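Local coordinates for flagellar hook protein FlgE (Caulobacter crescentus CB15, PDB 5AY6) that forms the flagellar hook, the short curved segment thought to act as a universal joint passing motor torque to the filament, at residues 189-192 with 193-197. Sequence-based numbering, arbitrary orientation.
Sequences KGPG and PNQWY
One face of the Trp196 indole carries the aliphatic chain of Lys189, whose CD sits above it toward the rim, 3.5 Å from Trp196 CE2, while the ammonium NZ rides higher over the five-membered ring in a cation-pi contact, 4.9 Å from its centroid. Phe222 of the adjacent strand 214-222 meets the same indole with its ring plane steeply inclined. The Tyr197 ring takes Gly190 CA over the centre of one face, and Pro191 CD lies 3.1 Å from Tyr197 OH, a hydroxyl that is hydrogen-bonded to the Ser54 carbonyl. Lys189 reaches back into the loop because CG stands anti to the backbone N (chi1 -176°) and the chain bends at chi2 and chi4. Its NZ thereby meets Gln195 O at 2.8 Å and Gly190 O at 3.0 Å, and makes weak bonds to Gly192 O and to a water that also accepts from Asn194 N. Gln195 O receives a second donor, Gly190 N, at 2.7 Å. From Gln195 the extended side chain sends OE1 to Gly192 N (2.9 Å), the donor standing above the carbonyl plane. These bonds close the loop of the beta hairpin formed by strands 180-189 and 195-202, in the FlaE D2 region; the loop contains a type II turn from Gly192 to Gln195. Replacing Lys189 with a methionine would probably leave the carbonyls of Gly190 and Gly192 without their ammonium donor and the loop freer to shift. Lys189 is buried, and its ammonium charge is probably stabilised by the carbonyls of Gln195 and Gly190, more weakly by that of Gly192, and by the face of the indole.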
loop_
_atom_site.group_PDB
_atom_site.type_symbol
_atom_site.label_atom_id
_atom_site.label_comp_id
_atom_site.label_asym_id
_atom_site.label_seq_id
_atom_site.Cartn_x
_atom_site.Cartn_y
_atom_site.Cartn_z
ATOM N N LYS A 189 4.754 -3.590 -5.790
ATOM C CA LYS A 189 4.717 -2.502 -6.755
ATOM C C LYS A 189 3.407 -1.740 -6.596
ATOM O O LYS A 189 2.332 -2.338 -6.614
ATOM C CB LYS A 189 4.857 -3.024 -8.188
ATOM C CG LYS A 189 4.933 -1.919 -9.233
ATOM C CD LYS A 189 6.243 -1.153 -9.114
ATOM C CE LYS A 189 6.236 0.102 -9.967
ATOM N NZ LYS A 189 5.345 1.147 -9.397
ATOM N N GLY A 190 3.501 -0.425 -6.427
ATOM C CA GLY A 190 2.324 0.411 -6.304
ATOM C C GLY A 190 1.826 0.864 -7.662
ATOM O O GLY A 190 2.506 0.673 -8.669
ATOM N N PRO A 191 0.634 1.474 -7.700
ATOM C CA PRO A 191 0.027 1.924 -8.958
ATOM C C PRO A 191 0.702 3.173 -9.523
ATOM O O PRO A 191 0.614 3.429 -10.727
ATOM C CB PRO A 191 -1.425 2.216 -8.563
ATOM C CG PRO A 191 -1.373 2.505 -7.106
ATOM C CD PRO A 191 -0.261 1.666 -6.545
ATOM N N GLY A 192 1.369 3.935 -8.663
ATOM C CA GLY A 192 2.037 5.149 -9.088
ATOM C C GLY A 192 3.377 4.847 -9.725
ATOM O O GLY A 192 3.942 3.778 -9.506
ATOM N N PRO A 193 3.896 5.792 -10.521
ATOM C CA PRO A 193 5.206 5.614 -11.155
ATOM C C PRO A 193 6.334 5.542 -10.132
ATOM O O PRO A 193 6.419 6.408 -9.259
ATOM C CB PRO A 193 5.345 6.857 -12.041
ATOM C CG PRO A 193 4.413 7.857 -11.454
ATOM C CD PRO A 193 3.269 7.072 -10.890
ATOM N N ASN A 194 7.170 4.510 -10.244
ATOM C CA ASN A 194 8.334 4.330 -9.381
ATOM C C ASN A 194 7.955 4.252 -7.915
ATOM O O ASN A 194 8.736 4.614 -7.034
ATOM C CB ASN A 194 9.335 5.460 -9.613
ATOM C CG ASN A 194 9.795 5.525 -11.048
ATOM O OD1 ASN A 194 10.256 4.528 -11.604
ATOM N ND2 ASN A 194 9.646 6.689 -11.667
ATOM N N GLN A 195 6.750 3.752 -7.669
ATOM C CA GLN A 195 6.173 3.743 -6.338
ATOM C C GLN A 195 5.946 2.316 -5.860
ATOM O O GLN A 195 5.480 1.469 -6.621
ATOM C CB GLN A 195 4.859 4.517 -6.345
ATOM C CG GLN A 195 4.072 4.436 -5.062
ATOM C CD GLN A 195 2.644 4.881 -5.253
ATOM O OE1 GLN A 195 1.816 4.139 -5.788
ATOM N NE2 GLN A 195 2.347 6.107 -4.838
ATOM N N TRP A 196 6.284 2.052 -4.603
ATOM C CA TRP A 196 6.096 0.729 -4.018
ATOM C C TRP A 196 5.424 0.844 -2.644
ATOM O O TRP A 196 5.632 1.826 -1.934
ATOM C CB TRP A 196 7.439 -0.000 -3.891
ATOM C CG TRP A 196 8.107 -0.307 -5.212
ATOM C CD1 TRP A 196 8.623 0.594 -6.103
ATOM C CD2 TRP A 196 8.335 -1.605 -5.778
ATOM N NE1 TRP A 196 9.149 -0.062 -7.189
ATOM C CE2 TRP A 196 8.989 -1.411 -7.013
ATOM C CE3 TRP A 196 8.054 -2.907 -5.359
ATOM C CZ2 TRP A 196 9.363 -2.477 -7.834
ATOM C CZ3 TRP A 196 8.426 -3.965 -6.176
ATOM C CH2 TRP A 196 9.070 -3.741 -7.401
ATOM N N TYR A 197 4.612 -0.148 -2.284
ATOM C CA TYR A 197 4.039 -0.226 -0.939
ATOM C C TYR A 197 4.906 -1.157 -0.102
ATOM O O TYR A 197 5.207 -2.276 -0.524
ATOM C CB TYR A 197 2.591 -0.730 -0.973
ATOM C CG TYR A 197 1.623 0.178 -1.696
ATOM C CD1 TYR A 197 1.921 1.520 -1.904
ATOM C CD2 TYR A 197 0.408 -0.303 -2.168
ATOM C CE1 TYR A 197 1.037 2.355 -2.560
ATOM C CE2 TYR A 197 -0.480 0.525 -2.830
ATOM C CZ TYR A 197 -0.163 1.852 -3.021
ATOM O OH TYR A 197 -1.045 2.686 -3.670
HETATM O O HOH W 1 6.359 2.654 -11.879
#